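PDB 4IV6: acyl-CoA dehydrogenase FadE3 from Mycobacterium smegmatis, which belongs to the acyl-CoA dehydrogenase family of flavoproteins and holds dihydroflavine-adenine dinucleotide in a pocket completed by a second subunit. Local coordinates for residues Ser198-Lys203 with Gly208-Glu213. Sequence-based numbering, arbitrary orientation.
With FDA (dihydroflavine-adenine dinucleotide), chain D.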
loop_
_atom_site.group_PDB
_atom_site.type_symbol
_atom_site.label_atom_id
_atom_site.label_comp_id
_atom_site.label_asym_id
_atom_site.label_seq_id
_atom_site.Cartn_x
_atom_site.Cartn_y
_atom_site.Cartn_z
ATOM N N SER B 198 -26.652 11.134 28.409
ATOM C CA SER B 198 -27.638 10.059 28.435
ATOM C C SER B 198 -27.013 8.719 28.670
ATOM O O SER B 198 -27.620 7.892 29.381
ATOM C CB SER B 198 -28.527 10.036 27.158
ATOM O OG SER B 198 -29.112 11.308 26.861
ATOM N N ARG B 199 -25.847 8.456 28.087
ATOM C CA ARG B 199 -25.115 7.190 28.408
ATOM C C ARG B 199 -23.687 7.194 27.842
ATOM O O ARG B 199 -23.437 7.939 26.892
ATOM C CB ARG B 199 -25.855 5.974 27.846
ATOM C CG ARG B 199 -25.753 5.835 26.336
ATOM C CD ARG B 199 -26.758 4.852 25.793
ATOM N NE ARG B 199 -26.870 4.953 24.348
ATOM C CZ ARG B 199 -27.501 5.937 23.712
ATOM N NH1 ARG B 199 -28.091 6.926 24.382
ATOM N NH2 ARG B 199 -27.538 5.934 22.386
ATOM N N ASP B 200 -22.781 6.451 28.468
ATOM C CA ASP B 200 -21.407 6.245 27.972
ATOM C C ASP B 200 -21.414 5.196 26.878
ATOM O O ASP B 200 -21.889 4.103 27.108
ATOM C CB ASP B 200 -20.494 5.747 29.071
ATOM C CG ASP B 200 -20.237 6.798 30.134
ATOM O OD1 ASP B 200 -20.778 7.927 30.008
ATOM O OD2 ASP B 200 -19.497 6.498 31.101
ATOM N N LEU B 201 -20.873 5.512 25.710
ATOM C CA LEU B 201 -20.963 4.607 24.589
ATOM C C LEU B 201 -19.783 3.617 24.629
ATOM O O LEU B 201 -18.659 4.029 24.746
ATOM C CB LEU B 201 -21.014 5.419 23.298
ATOM C CG LEU B 201 -22.166 6.445 23.256
ATOM C CD1 LEU B 201 -22.041 7.366 22.060
ATOM C CD2 LEU B 201 -23.534 5.786 23.256
ATOM N N PRO B 202 -20.040 2.307 24.556
ATOM C CA PRO B 202 -18.907 1.388 24.618
ATOM C C PRO B 202 -18.072 1.361 23.330
ATOM O O PRO B 202 -18.620 1.348 22.207
ATOM C CB PRO B 202 -19.547 0.037 24.919
ATOM C CG PRO B 202 -20.926 0.164 24.423
ATOM C CD PRO B 202 -21.326 1.602 24.671
ATOM N N LYS B 203 -16.753 1.383 23.517
ATOM C CA LYS B 203 -15.781 1.722 22.459
ATOM C C LYS B 203 -14.667 0.672 22.351
ATOM O O LYS B 203 -14.298 0.049 23.336
ATOM C CB LYS B 203 -15.056 3.036 22.809
ATOM C CG LYS B 203 -15.890 4.244 22.923
ATOM C CD LYS B 203 -15.064 5.482 23.177
ATOM C CE LYS B 203 -14.825 5.707 24.670
ATOM N NZ LYS B 203 -14.283 7.082 24.835
ATOM N N GLY B 208 -11.416 4.918 29.373
ATOM C CA GLY B 208 -11.209 5.860 30.498
ATOM C C GLY B 208 -11.985 7.164 30.343
ATOM O O GLY B 208 -12.701 7.574 31.268
ATOM N N VAL B 209 -11.831 7.803 29.181
ATOM C CA VAL B 209 -12.647 8.965 28.755
ATOM C C VAL B 209 -14.012 8.549 28.215
ATOM O O VAL B 209 -14.100 7.701 27.328
ATOM C CB VAL B 209 -11.919 9.758 27.642
ATOM C CG1 VAL B 209 -12.848 10.749 26.928
ATOM C CG2 VAL B 209 -10.731 10.485 28.250
ATOM N N GLU B 210 -15.069 9.172 28.733
ATOM C CA GLU B 210 -16.428 8.873 28.297
ATOM C C GLU B 210 -16.744 9.603 26.988
ATOM O O GLU B 210 -16.262 10.698 26.780
ATOM C CB GLU B 210 -17.443 9.209 29.396
ATOM C CG GLU B 210 -17.828 10.684 29.582
ATOM C CD GLU B 210 -16.793 11.558 30.290
ATOM O OE1 GLU B 210 -15.659 11.092 30.565
ATOM O OE2 GLU B 210 -17.119 12.730 30.585
ATOM N N SER B 211 -17.497 8.948 26.103
ATOM C CA SER B 211 -18.161 9.586 24.976
ATOM C C SER B 211 -19.630 9.274 25.080
ATOM O O SER B 211 -19.995 8.116 25.306
ATOM C CB SER B 211 -17.603 9.092 23.650
ATOM O OG SER B 211 -16.246 9.546 23.542
ATOM N N CYS B 212 -20.459 10.296 24.927
ATOM C CA CYS B 212 -21.867 10.206 25.289
ATOM C C CYS B 212 -22.874 10.671 24.249
ATOM O O CYS B 212 -22.580 11.532 23.400
ATOM C CB CYS B 212 -22.091 11.046 26.544
ATOM S SG CYS B 212 -21.025 10.606 27.941
ATOM N N GLU B 213 -24.068 10.109 24.359
ATOM C CA GLU B 213 -25.243 10.675 23.739
ATOM C C GLU B 213 -25.840 11.770 24.619
ATOM O O GLU B 213 -25.961 11.600 25.828
ATOM C CB GLU B 213 -26.301 9.619 23.456
ATOM C CG GLU B 213 -27.434 10.145 22.581
ATOM C CD GLU B 213 -28.487 9.076 22.308
ATOM O OE1 GLU B 213 -29.642 9.173 22.778
ATOM O OE2 GLU B 213 -28.107 8.089 21.670
HETATM P PA FDA D . -20.821 9.325 8.503
HETATM O O1A FDA D . -20.823 10.801 8.193
HETATM O O2A FDA D . -22.116 8.581 8.679
HETATM O O5B FDA D . -19.942 8.595 7.381
HETATM C C5B FDA D . -19.884 7.157 7.238
HETATM C C4B FDA D . -18.881 6.807 6.126
HETATM O O4B FDA D . -19.194 7.499 4.901
HETATM C C3B FDA D . -17.472 7.244 6.465
HETATM O O3B FDA D . -16.534 6.374 5.794
HETATM C C2B FDA D . -17.430 8.648 5.903
HETATM O O2B FDA D . -16.122 9.140 5.630
HETATM C C1B FDA D . -18.170 8.435 4.604
HETATM N N9A FDA D . -18.752 9.684 4.040
HETATM C C8A FDA D . -19.808 10.358 4.547
HETATM N N7A FDA D . -20.103 11.416 3.766
HETATM C C5A FDA D . -19.207 11.416 2.750
HETATM C C6A FDA D . -18.937 12.243 1.585
HETATM N N6A FDA D . -19.704 13.308 1.348
HETATM N N1A FDA D . -17.914 11.936 0.757
HETATM C C2A FDA D . -17.162 10.845 0.977
HETATM N N3A FDA D . -17.342 10.029 2.039
HETATM C C4A FDA D . -18.338 10.259 2.919
HETATM N N1 FDA D . -17.972 14.391 17.634
HETATM C C2 FDA D . -18.170 15.507 18.330
HETATM O O2 FDA D . -18.943 16.371 17.876
HETATM N N3 FDA D . -17.561 15.731 19.509
HETATM C C4 FDA D . -16.730 14.869 20.095
HETATM O O4 FDA D . -16.210 15.118 21.216
HETATM C C4X FDA D . -16.435 13.616 19.372
HETATM N N5 FDA D . -15.635 12.648 19.867
HETATM C C5X FDA D . -15.743 11.382 19.390
HETATM C C6 FDA D . -15.271 10.286 20.120
HETATM C C7 FDA D . -15.346 8.987 19.617
HETATM C C7M FDA D . -14.865 7.813 20.431
HETATM C C8 FDA D . -15.889 8.769 18.335
HETATM C C8M FDA D . -16.007 7.403 17.699
HETATM C C9 FDA D . -16.364 9.854 17.615
HETATM C C9A FDA D . -16.316 11.157 18.134
HETATM N N10 FDA D . -16.845 12.227 17.382
HETATM C C10 FDA D . -17.145 13.412 18.090
HETATM C "C1'" FDA D . -17.748 11.881 16.278
HETATM C "C2'" FDA D . -16.931 11.896 15.005
HETATM O "O2'" FDA D . -16.501 13.218 14.681
HETATM C "C3'" FDA D . -17.781 11.301 13.882
HETATM O "O3'" FDA D . -17.805 9.888 14.056
HETATM C "C4'" FDA D . -17.258 11.614 12.500
HETATM O "O4'" FDA D . -17.694 12.953 12.216
HETATM C "C5'" FDA D . -17.870 10.691 11.430
HETATM O "O5'" FDA D . -19.271 10.694 11.586
HETATM P P FDA D . -20.238 9.479 11.276
HETATM O O1P FDA D . -21.616 10.097 11.398
HETATM O O2P FDA D . -19.880 8.326 12.150
HETATM O O3P FDA D . -19.848 9.110 9.755
HETATM O O HOH W 1 -17.783 6.180 26.870
#
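With its chain bent at the CG-CD bond (chi3 -88°), Lys203 brings its ammonium group back onto residues 208-213, at the loop end of a beta hairpin in the middle domain of the acyl-CoA dehydrogenase fold. NZ bonds to Val209 O at 2.6 Å, the donor lying some 30° out of the carbonyl plane, and only weakly to Ser211 OG; Tyr206 O, in the connecting loop, takes a further bond. Here the hairpin meets the flavin: Lys203 CD packs against the C7M methyl of dihydroflavine-adenine dinucleotide at 3.6 Å, and Ser211 OG, bonded also to Ser159 OG, lies equally close to ring atom C6. The hairpin thus contributes both an aliphatic and a polar surface to the dimethylbenzene end of the cofactor.

Between the strands 195-200 and 211-216, which run antiparallel, the backbone supplies two firm bonds. Leu201 N donates to Ser211 O (2.8 Å) and Ser198 N to Glu213 O (2.7 Å). Beside the Leu201-Ser211 bond a water bridges the two segments, donating to Leu201 O and accepting from Ser211 N. Asp200 and Cys212, a non-hydrogen-bonded pair, share one face of the sheet; carboxylate atom OD1 of Asp200 approaches Cys212 SG to 3.4 Å, while Arg162 forms a salt bridge to the same oxygen and probably offsets its charge.

Glu213, with CG anti to the backbone N (chi1 -170°), stretches along the other face to Arg199, whose guanidinium plane stands 88° from the carboxylate. Their salt bridge joins Arg199 NH2 to Glu213 OE2, although the modelled separation is implausibly short and its exact geometry doubtful; the other carboxylate oxygen, OE1, is hydrogen-bonded to Asn215 ND2.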